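Local structure of DNA polymerase (Bacillus phage phi29, 2PY5) at residues G229-N234 with L495-Y500; V247-S252 with T457-L462. The protein copies the linear phage genome by protein-primed, strand-displacing DNA synthesis with high processivity and proofreads it with a 3'-5' exonuclease. The protein carries 2 engineered substitutions. All blocks are in the same frame, centred on the assembly; numbering follows the deposited sequence. Where two conformers were deposited one is given.

Contact 1: G229-N234 with L495-Y500. With EDO (1,2-ethanediol), chain K.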
# COMPACT_ATOMS: atom_id res chain seq x y z
N GLY F 229 -4.36 2.40 10.27
CA GLY F 229 -5.10 1.33 10.90
C GLY F 229 -4.70 1.05 12.34
O GLY F 229 -3.57 1.33 12.75
N PHE F 230 -5.63 0.46 13.08
CA PHE F 230 -5.41 0.04 14.46
C PHE F 230 -4.86 -1.39 14.47
O PHE F 230 -5.55 -2.35 14.10
CB PHE F 230 -6.71 0.11 15.26
CG PHE F 230 -6.55 -0.28 16.70
CD1 PHE F 230 -5.92 0.57 17.58
CD2 PHE F 230 -7.02 -1.50 17.16
CE1 PHE F 230 -5.73 0.19 18.91
CE2 PHE F 230 -6.86 -1.87 18.47
CZ PHE F 230 -6.23 -1.00 19.35
N THR F 231 -3.61 -1.53 14.91
CA THR F 231 -2.97 -2.83 15.00
C THR F 231 -2.41 -2.97 16.41
O THR F 231 -1.56 -2.18 16.82
CB THR F 231 -1.82 -2.96 13.97
OG1 THR F 231 -2.31 -2.65 12.65
CG2 THR F 231 -1.23 -4.34 13.98
N TRP F 232 -2.84 -4.01 17.13
CA TRP F 232 -2.57 -4.14 18.56
C TRP F 232 -2.62 -5.58 19.00
O TRP F 232 -3.56 -6.30 18.68
CB TRP F 232 -3.61 -3.34 19.35
CG TRP F 232 -3.57 -3.51 20.83
CD1 TRP F 232 -2.66 -2.99 21.70
CD2 TRP F 232 -4.49 -4.25 21.63
NE1 TRP F 232 -2.96 -3.34 22.98
CE2 TRP F 232 -4.08 -4.13 22.97
CE3 TRP F 232 -5.62 -5.02 21.34
CZ2 TRP F 232 -4.76 -4.72 24.01
CZ3 TRP F 232 -6.30 -5.62 22.39
CH2 TRP F 232 -5.86 -5.48 23.71
N LEU F 233 -1.59 -5.99 19.76
CA LEU F 233 -1.54 -7.30 20.42
C LEU F 233 -1.69 -7.12 21.92
O LEU F 233 -0.93 -6.38 22.56
CB LEU F 233 -0.21 -7.97 20.12
CG LEU F 233 0.04 -9.33 20.76
CD1 LEU F 233 -1.02 -10.35 20.42
CD2 LEU F 233 1.44 -9.85 20.39
N ASN F 234 -2.68 -7.82 22.47
CA ASN F 234 -2.94 -7.85 23.89
C ASN F 234 -1.75 -8.46 24.60
O ASN F 234 -1.42 -9.61 24.34
CB ASN F 234 -4.21 -8.68 24.13
CG ASN F 234 -4.71 -8.61 25.55
OD1 ASN F 234 -3.98 -8.21 26.48
ND2 ASN F 234 -5.95 -9.04 25.75
N LEU F 495 3.60 -13.20 18.58
CA LEU F 495 4.83 -12.69 19.19
C LEU F 495 4.82 -11.18 19.30
O LEU F 495 5.24 -10.63 20.32
CB LEU F 495 6.03 -13.13 18.35
CG LEU F 495 6.22 -14.62 18.14
CD1 LEU F 495 7.43 -14.87 17.25
CD2 LEU F 495 6.35 -15.39 19.47
N ARG F 496 4.38 -10.52 18.23
CA ARG F 496 4.34 -9.06 18.12
C ARG F 496 3.20 -8.67 17.20
O ARG F 496 2.60 -9.53 16.54
CB ARG F 496 5.65 -8.54 17.49
CG ARG F 496 6.92 -8.94 18.20
CD ARG F 496 7.10 -8.11 19.45
NE ARG F 496 8.40 -8.32 20.07
CZ ARG F 496 8.65 -9.19 21.05
NH1 ARG F 496 7.69 -9.97 21.53
NH2 ARG F 496 9.87 -9.29 21.55
N GLN F 497 2.93 -7.37 17.11
CA GLN F 497 2.06 -6.84 16.07
C GLN F 497 2.52 -7.40 14.72
O GLN F 497 3.73 -7.46 14.45
CB GLN F 497 2.09 -5.30 16.02
CG GLN F 497 1.42 -4.63 17.20
CD GLN F 497 1.87 -3.19 17.44
OE1 GLN F 497 1.06 -2.32 17.79
NE2 GLN F 497 3.17 -2.93 17.30
N LYS F 498 1.56 -7.84 13.91
CA LYS F 498 1.82 -8.37 12.58
C LYS F 498 2.75 -9.58 12.53
O LYS F 498 3.31 -9.86 11.49
CB LYS F 498 2.35 -7.26 11.65
CG LYS F 498 1.34 -6.13 11.47
CD LYS F 498 1.78 -5.13 10.45
CE LYS F 498 0.76 -4.01 10.31
NZ LYS F 498 -0.55 -4.48 9.76
N THR F 499 2.88 -10.29 13.65
CA THR F 499 3.83 -11.40 13.76
C THR F 499 3.19 -12.55 14.54
O THR F 499 3.24 -12.58 15.77
CB THR F 499 5.14 -10.97 14.44
OG1 THR F 499 5.64 -9.79 13.79
CG2 THR F 499 6.19 -12.06 14.37
N TYR F 500 2.56 -13.48 13.83
CA TYR F 500 1.87 -14.59 14.45
C TYR F 500 1.76 -15.79 13.50
O TYR F 500 1.97 -15.66 12.30
CB TYR F 500 0.46 -14.16 14.92
CG TYR F 500 -0.50 -13.82 13.81
CD1 TYR F 500 -1.30 -14.80 13.28
CD2 TYR F 500 -0.60 -12.53 13.30
CE1 TYR F 500 -2.19 -14.53 12.28
CE2 TYR F 500 -1.51 -12.26 12.27
CZ TYR F 500 -2.29 -13.28 11.78
OH TYR F 500 -3.22 -13.10 10.77
C1 EDO K . -8.01 -8.81 28.79
O1 EDO K . -6.69 -9.32 28.65
C2 EDO K . -8.96 -9.86 29.35
O2 EDO K . -8.86 -9.96 30.78
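Thr231 OG1 lies 3.8 Å from Lys498 NZ, too far for a bond between them. Each binds a different oxygen of Asp456, a ligand of the catalytic magnesium. Thr231 OG1 is hydrogen-bonded to Asp456 OD1, and Lys498 NZ forms a salt bridge to OD2. The Thr231 and Lys498 side chains cross at about a right angle. Thr231 CG2, anti to the backbone N, touches Gln497 CB and Lys498 CG, both at 4.0 Å. Leu233 packs against backbone: its CD2 lies 3.7 Å from Arg496 N. The 495-500 segment is a tight hairpin tip. A type II turn runs from Arg496 to Thr499, closed by Thr499 N to Arg496 O at 3.0 Å. A classic beta bulge sets two residues, Leu495 and Arg496, opposite the single Thr499; Leu495 N bonds to Thr499 O at 2.9 Å. At the far end of 229-234, Asn234 ND2 donates to O1 of 1,2-ethanediol, probably from the crystallisation liquor, at 3.0 Å (166°). ND2 also bonds Ile452 O in the neighbouring strand. Lys498 packs on a guanine base of the bound DNA, in line with its probable part in binding template-primer. Strand 231-233 pairs with strand 452-456 and not with the hairpin. The hairpin joins strands 491-496 and 499-509 and bonds through its backbone to Lys529 and Ala531.

Contact 2: V247-S252 with T457-L462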
# COMPACT_ATOMS: atom_id res chain seq x y z
N VAL F 247 -11.23 -15.76 14.05
CA VAL F 247 -10.93 -14.46 13.43
C VAL F 247 -12.17 -13.93 12.74
O VAL F 247 -12.82 -14.64 12.01
CB VAL F 247 -9.81 -14.62 12.40
CG1 VAL F 247 -9.52 -13.31 11.69
CG2 VAL F 247 -8.54 -15.17 13.08
N PHE F 248 -12.45 -12.65 12.99
CA PHE F 248 -13.50 -11.92 12.28
C PHE F 248 -12.84 -10.80 11.49
O PHE F 248 -11.92 -10.16 11.98
CB PHE F 248 -14.47 -11.31 13.28
CG PHE F 248 -15.25 -12.32 14.05
CD1 PHE F 248 -14.79 -12.80 15.28
CD2 PHE F 248 -16.47 -12.79 13.58
CE1 PHE F 248 -15.52 -13.72 16.00
CE2 PHE F 248 -17.21 -13.71 14.30
CZ PHE F 248 -16.71 -14.18 15.52
N ASP F 249 -13.37 -10.56 10.28
CA ASP F 249 -12.83 -9.55 9.39
C ASP F 249 -13.99 -8.73 8.82
O ASP F 249 -14.93 -9.30 8.29
CB ASP F 249 -12.05 -10.26 8.27
CG ASP F 249 -11.22 -9.33 7.43
OD1 ASP F 249 -11.23 -8.10 7.67
OD2 ASP F 249 -10.53 -9.84 6.53
N VAL F 250 -13.91 -7.40 8.93
CA VAL F 250 -14.97 -6.57 8.35
C VAL F 250 -14.99 -6.77 6.83
O VAL F 250 -13.95 -6.84 6.19
CB VAL F 250 -14.76 -5.08 8.68
CG1 VAL F 250 -15.88 -4.23 8.04
CG2 VAL F 250 -14.68 -4.87 10.18
N ASN F 251 -16.20 -6.86 6.27
CA ASN F 251 -16.38 -6.89 4.82
C ASN F 251 -16.16 -5.50 4.26
O ASN F 251 -17.01 -4.61 4.45
CB ASN F 251 -17.77 -7.42 4.47
CG ASN F 251 -18.00 -8.84 4.96
OD1 ASN F 251 -17.15 -9.73 4.74
ND2 ASN F 251 -19.13 -9.08 5.60
N SER F 252 -15.01 -5.31 3.62
CA SER F 252 -14.62 -4.06 2.97
C SER F 252 -14.65 -2.85 3.92
O SER F 252 -15.41 -1.91 3.72
CB SER F 252 -15.45 -3.82 1.72
OG SER F 252 -15.21 -4.86 0.77
N THR F 457 -6.36 -3.67 11.87
CA THR F 457 -7.01 -2.81 10.89
C THR F 457 -8.47 -3.11 10.72
O THR F 457 -9.29 -2.29 11.13
CB THR F 457 -6.28 -2.79 9.53
OG1 THR F 457 -4.94 -2.39 9.75
CG2 THR F 457 -6.95 -1.79 8.56
N ASP F 458 -8.79 -4.26 10.13
CA ASP F 458 -10.17 -4.68 9.87
C ASP F 458 -10.47 -6.03 10.49
O ASP F 458 -11.49 -6.61 10.20
CB ASP F 458 -10.45 -4.75 8.34
CG ASP F 458 -9.49 -5.63 7.59
OD1 ASP F 458 -9.52 -5.64 6.33
OD2 ASP F 458 -8.66 -6.31 8.24
N SER F 459 -9.60 -6.51 11.38
CA SER F 459 -9.75 -7.87 11.86
C SER F 459 -9.56 -7.94 13.35
O SER F 459 -8.74 -7.22 13.91
CB SER F 459 -8.76 -8.80 11.18
OG SER F 459 -8.92 -8.78 9.77
N ILE F 460 -10.36 -8.78 13.98
CA ILE F 460 -10.18 -9.07 15.41
C ILE F 460 -10.05 -10.58 15.60
O ILE F 460 -10.74 -11.38 14.98
CB ILE F 460 -11.32 -8.51 16.30
CG1 ILE F 460 -12.69 -9.11 15.95
CG2 ILE F 460 -11.33 -6.97 16.19
CD1 ILE F 460 -13.81 -8.60 16.86
N HIS F 461 -9.13 -10.96 16.47
CA HIS F 461 -8.83 -12.36 16.76
C HIS F 461 -9.19 -12.61 18.21
O HIS F 461 -8.73 -11.87 19.09
CB HIS F 461 -7.33 -12.63 16.60
CG HIS F 461 -6.79 -12.39 15.22
ND1 HIS F 461 -5.74 -13.13 14.70
CD2 HIS F 461 -7.12 -11.49 14.26
CE1 HIS F 461 -5.46 -12.70 13.49
NE2 HIS F 461 -6.28 -11.71 13.19
N LEU F 462 -9.99 -13.65 18.46
CA LEU F 462 -10.51 -13.97 19.80
C LEU F 462 -10.11 -15.38 20.21
O LEU F 462 -9.99 -16.27 19.38
CB LEU F 462 -12.05 -13.93 19.80
CG LEU F 462 -12.78 -12.67 19.32
CD1 LEU F 462 -14.28 -12.85 19.54
CD2 LEU F 462 -12.27 -11.43 20.01
O HOH W 1 -9.31 -8.09 5.16
O HOH W 2 -12.02 -5.23 5.20
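Phe248 lies across from Ile460, and its ring reaches on to Leu462, in the strand pair that carries catalytic residues of the palm. Its CB starts beside Ile460, with Phe248 CB 3.9 Å from Ile460 CG1. CG stands anti to the carbonyl carbon (chi1 -66°), and from there the ring extends towards Leu462. The ring has Ile460 O near its edge. Phe248 CE1 then meets Leu462 CD1 at 3.9 Å, and the two side chains cross at about a right angle.

The strands are antiparallel. Phe248 and Ile460 form a hydrogen-bonded pair: Phe248 N donates to Ile460 O at 2.9 Å, and Ile460 N donates back to Phe248 O. Beyond it, Val250 N donates to Asp458 O at 2.8 Å and ties the strand end to the YCDTD motif.

On the other face of the sheet, Val247 and His461 lie side by side. Val247 CG2 sits over the centre of the imidazole face, a CH-pi contact of 3.8 Å to the His461 ring centroid. The same face carries Asp249 and Ser459. In the conformer given, Asp249 OD1 is 3.2 Å from Asp458 OD2. Both are acceptors, and the carboxylate planes are turned 67° apart. Asp249 has a second conformer, so this closeness is tentative. Asp249, Val250 and Asp458 are ligands of the catalytic magnesium, and the clustered oxygens are consistent with that. A water bridges Val250 O (2.7 Å) and Asp458 OD1 (2.8 Å).

Strand 241-250 pairs along its other edge with strand 483-489, antiparallel. The His485 ring meets the Phe248 ring, planes about 35° apart. Strand 459-463 is flanked by strand 452-456, and helix 253-260 touches Thr457 and Asp458.

Overall arrangement
Both contacts belong to the polymerase active-site region, and their centres are 13 Å apart. Contact 2 supplies metal ligands from its own segments. Contact 1 binds Asp456 of the same site from outside, through Thr231 and Lys498. Asp456 directly precedes the 457-462 segment in the YCDTD motif, and so links the two contacts. They also join where Phe230 O lies 2.7 Å from Thr457 N, probably a hydrogen bond. They meet again where Tyr500 OH packs 3.6 Å from His461 CE1. Strands of both run in one antiparallel sheet, with 491-496 and 241-250 as neighbours. Contact 1 lies nearer the bound DNA, at about 4 Å between nearest atoms, against about 9 Å for contact 2.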